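Local structure of chorismate mutase protein (Bartonella henselae, 3RMI) at the interface of chains A and B. The protein catalyses the rearrangement of chorismate to prephenate, as an all-helical type II chorismate mutase whose two chains intertwine as a dimer. Residues are numbered along the deposited sequence; one frame, centred on the assembly and turned at random. Chains: chain A/B, Chorismate mutase protein.

Contact 1: the interface of chains A and B. Residues chain A 28, 32, 79, 83; chain B 28, 32, 83, 87.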
# COMPACT_ATOMS: atom_id res chain seq x y z
N LEU A 28 4.30 -6.61 1.55
CA LEU A 28 3.29 -5.58 1.73
C LEU A 28 1.92 -6.19 1.97
O LEU A 28 1.16 -5.70 2.81
CB LEU A 28 3.25 -4.64 0.52
CG LEU A 28 4.44 -3.68 0.34
CD1 LEU A 28 4.35 -3.04 -1.04
CD2 LEU A 28 4.47 -2.60 1.42
N LEU A 32 -0.32 -5.69 5.37
CA LEU A 32 -1.71 -5.26 5.23
C LEU A 32 -2.74 -6.28 5.73
O LEU A 32 -3.77 -5.89 6.31
CB LEU A 32 -2.02 -4.94 3.79
CG LEU A 32 -1.46 -3.66 3.18
CD1 LEU A 32 -1.81 -3.73 1.66
CD2 LEU A 32 -2.10 -2.46 3.81
N PHE A 79 2.74 11.31 -1.60
CA PHE A 79 2.40 9.95 -1.95
C PHE A 79 2.10 9.12 -0.71
O PHE A 79 1.16 8.32 -0.73
CB PHE A 79 3.46 9.28 -2.80
CG PHE A 79 3.02 7.95 -3.34
CD1 PHE A 79 2.03 7.89 -4.32
CD2 PHE A 79 3.56 6.76 -2.85
CE1 PHE A 79 1.58 6.63 -4.80
CE2 PHE A 79 3.13 5.52 -3.33
CZ PHE A 79 2.14 5.45 -4.31
N PHE A 83 -1.39 7.25 -0.37
CA PHE A 83 -1.40 5.82 -0.01
C PHE A 83 -2.24 5.55 1.24
O PHE A 83 -3.08 4.65 1.25
CB PHE A 83 0.02 5.32 0.18
CG PHE A 83 0.11 3.97 0.84
CD1 PHE A 83 -0.33 2.85 0.21
CD2 PHE A 83 0.61 3.84 2.12
CE1 PHE A 83 -0.26 1.62 0.84
CE2 PHE A 83 0.68 2.61 2.73
CZ PHE A 83 0.24 1.51 2.08
N LEU B 28 4.96 -0.24 6.32
CA LEU B 28 4.55 -0.21 4.92
C LEU B 28 5.29 0.86 4.15
O LEU B 28 5.68 0.64 3.01
CB LEU B 28 3.03 -0.00 4.81
CG LEU B 28 2.13 -1.18 5.24
CD1 LEU B 28 0.69 -0.69 5.32
CD2 LEU B 28 2.23 -2.36 4.27
N LEU B 32 7.77 0.18 0.96
CA LEU B 32 7.54 0.94 -0.27
C LEU B 32 8.72 1.86 -0.66
O LEU B 32 9.01 2.01 -1.85
CB LEU B 32 6.29 1.77 -0.15
CG LEU B 32 4.94 1.09 -0.23
CD1 LEU B 32 3.89 2.19 0.11
CD2 LEU B 32 4.70 0.53 -1.60
N PHE B 83 -4.83 -2.64 -4.92
CA PHE B 83 -3.64 -2.10 -4.27
C PHE B 83 -2.43 -2.10 -5.20
O PHE B 83 -1.73 -1.09 -5.34
CB PHE B 83 -3.34 -2.87 -2.99
CG PHE B 83 -1.97 -2.59 -2.42
CD1 PHE B 83 -1.67 -1.38 -1.90
CD2 PHE B 83 -0.99 -3.56 -2.44
CE1 PHE B 83 -0.39 -1.13 -1.40
CE2 PHE B 83 0.26 -3.31 -1.93
CZ PHE B 83 0.54 -2.09 -1.41
N ILE B 87 -0.25 1.08 -6.87
CA ILE B 87 1.19 1.25 -6.88
C ILE B 87 1.72 1.38 -8.32
O ILE B 87 2.55 2.25 -8.62
CB ILE B 87 1.90 0.10 -6.18
CG1 ILE B 87 1.48 0.03 -4.71
CG2 ILE B 87 3.38 0.28 -6.25
CD1 ILE B 87 1.85 1.30 -3.93
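With CG anti to the backbone N (chi1 167°), A:Phe83 and B:Phe83 each send their ring from helix 77-106 toward the two-fold axis. There CE1 of A:Phe83 meets CE1 of B:Phe83 at 3.5 Å. A:Leu28 and B:Leu28 instead hold CG anti to the carbonyl carbon (chi1 -71°) and reach in from the long helices. Their CD2 methyls touch across the axis, A:Leu28 CD2 to B:Leu28 CD2 at 3.6 Å. The CD1 branch of each turns to the partner's phenylalanine: A:Leu28 CD1 lies in the ring plane of B:Phe83, at its edge, 3.9 Å from CZ of B:Phe83. A face of that ring is capped by A:Leu32, whose CD1 stands over the centre, 4.0 Å from the B:Phe83 centroid, as a CH-pi contact. On the opposite face CG1 of B:Ile87, from the same chain, packs toward the rim. The twin ring of A:Phe83 receives B:Leu32 CD1 and B:Leu28 CD1 likewise. The second branch of A:Leu32, CD2, meets B:Leu28 CD1 at 3.6 Å, the two side chains crossing at about a right angle. At the margin A:Phe79 CZ comes loosely within 4.2 Å of B:Ile87 CD1. Face and edge contacts together would restrain ring rotation. This apolar cluster surrounds the two-fold axis, where helices 4-48 and 77-106 of both chains converge in the core of the helical dimer.

Contact 2: the interface of chains A and B. Residues chain A 24-25, 27-28; chain B 31-32, 34-35.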
# COMPACT_ATOMS: atom_id res chain seq x y z
N PHE A 24 8.90 -7.57 -2.29
CA PHE A 24 8.34 -6.47 -1.51
C PHE A 24 6.81 -6.55 -1.54
O PHE A 24 6.18 -6.36 -0.52
CB PHE A 24 8.81 -5.13 -2.02
CG PHE A 24 10.29 -4.90 -1.82
CD1 PHE A 24 10.90 -5.22 -0.64
CD2 PHE A 24 11.05 -4.34 -2.84
CE1 PHE A 24 12.24 -5.00 -0.47
CE2 PHE A 24 12.38 -4.10 -2.67
CZ PHE A 24 12.99 -4.43 -1.50
N ASP A 25 6.25 -6.85 -2.69
CA ASP A 25 4.80 -6.92 -2.82
C ASP A 25 4.18 -8.02 -1.95
O ASP A 25 3.11 -7.80 -1.40
CB ASP A 25 4.41 -7.08 -4.29
CG ASP A 25 4.61 -5.77 -5.11
OD1 ASP A 25 4.76 -4.69 -4.50
OD2 ASP A 25 4.63 -5.83 -6.38
N THR A 27 5.42 -9.10 0.89
CA THR A 27 5.61 -8.51 2.21
C THR A 27 4.56 -7.48 2.52
O THR A 27 3.97 -7.49 3.59
CB THR A 27 7.00 -7.88 2.27
OG1 THR A 27 7.96 -8.85 1.79
CG2 THR A 27 7.35 -7.51 3.66
N LEU A 28 4.30 -6.61 1.55
CA LEU A 28 3.29 -5.58 1.73
C LEU A 28 1.92 -6.19 1.97
O LEU A 28 1.16 -5.70 2.81
CB LEU A 28 3.25 -4.64 0.52
CG LEU A 28 4.44 -3.68 0.34
CD1 LEU A 28 4.35 -3.04 -1.04
CD2 LEU A 28 4.47 -2.60 1.42
N ILE B 31 8.99 -0.30 3.48
CA ILE B 31 9.04 -1.28 2.40
C ILE B 31 8.77 -0.67 1.04
O ILE B 31 9.47 -0.97 0.07
CB ILE B 31 8.03 -2.40 2.63
CG1 ILE B 31 8.51 -3.25 3.80
CG2 ILE B 31 7.92 -3.29 1.40
CD1 ILE B 31 7.37 -4.07 4.41
N LEU B 32 7.77 0.18 0.96
CA LEU B 32 7.54 0.94 -0.27
C LEU B 32 8.72 1.86 -0.66
O LEU B 32 9.01 2.01 -1.85
CB LEU B 32 6.29 1.77 -0.15
CG LEU B 32 4.94 1.09 -0.23
CD1 LEU B 32 3.89 2.19 0.11
CD2 LEU B 32 4.70 0.53 -1.60
N GLU B 34 11.79 1.10 -0.30
CA GLU B 34 12.71 0.23 -1.03
C GLU B 34 12.16 -0.18 -2.39
O GLU B 34 12.91 -0.24 -3.36
CB GLU B 34 13.10 -1.01 -0.22
CG GLU B 34 14.07 -0.70 0.93
CD GLU B 34 15.36 -0.03 0.47
OE1 GLU B 34 16.05 -0.54 -0.46
OE2 GLU B 34 15.69 1.02 1.05
N ARG B 35 10.86 -0.44 -2.47
CA ARG B 35 10.23 -0.85 -3.73
C ARG B 35 10.41 0.23 -4.77
O ARG B 35 10.70 -0.08 -5.95
CB ARG B 35 8.74 -1.06 -3.55
CG ARG B 35 8.08 -1.88 -4.69
CD ARG B 35 6.59 -1.75 -4.59
NE ARG B 35 5.86 -2.65 -5.48
CZ ARG B 35 5.68 -2.45 -6.79
NH1 ARG B 35 6.25 -1.42 -7.42
NH2 ARG B 35 4.96 -3.29 -7.48
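The two 4-48 helices pack antiparallel, residues 24-28 of chain A against 31-35 of chain B, with apolar and charged groups side by side. B:Ile31 enters between A:Leu28 and A:Thr27 with its two branches divided. Its CG2 methyl, anti to the backbone N, lies 3.5 Å from CD2 of A:Leu28, and the two side chains slide past each other in opposite directions. The longer branch diverges from it, CD1 of B:Ile31 reaching CG2 of A:Thr27 at 3.5 Å. A:Phe24, which buries 68 Å² here, lays its ring along the next turn of the partner helix. CZ of A:Phe24 rests 3.7 Å from CB of B:Glu34, while its CD2 lies 3.7 Å from the backbone CA of B:Arg35. CE2 of the ring sits beside the backbone carbonyl of B:Glu34, and CB of A:Phe24 packs on CG2 of B:Ile31 at 4.0 Å.

Beside this packing, B:Arg35 forms a salt bridge to A:Asp25. CG of the arginine is anti to the backbone N (chi1 -163°) and the chain stays extended as far as NE, which carries the guanidinium across to the acid. It grips side-on, one nitrogen to each oxygen. NE of B:Arg35 donates to OD1 of A:Asp25 at 2.5 Å, nearly straight and within the guanidinium plane. NH2 of B:Arg35 donates to the syn lone pair of OD2 of A:Asp25 at 2.8 Å; this bond is less straight, its acceptor tilted from the guanidinium plane. OD1 is also approached on its syn side, slightly out of the carboxylate plane. With carboxylate and guanidinium planes only 28° apart, the paired bonds should limit twisting of either group. B:Arg35, in the LAER segment, matches a substrate-binding arginine of the family, which A:Asp25 of the partner chain probably positions. The site occupies the middle of the long helix pair, flanking the two-fold axis, and its twin repeats the same contacts with the chains exchanged.

The C-alpha centres of contact 1 and contact 2 lie about 7 Å apart, and the shared A:Leu28 and B:Leu32 make them one surface, joining the aromatic and aliphatic centre of contact 1 to the mixed flank of contact 2. Both draw on helix 4-48 of each chain, whereas helix 77-106 enters through contact 1. Hydrophobic burial at the axis is thereby supplemented by a charged pair beside it; since its arginine is probably an active-site residue, the dimer interface would help shape the active site. Two-fold symmetry repeats the flank, consistent with the intertwined dimer typical of this chorismate mutase family.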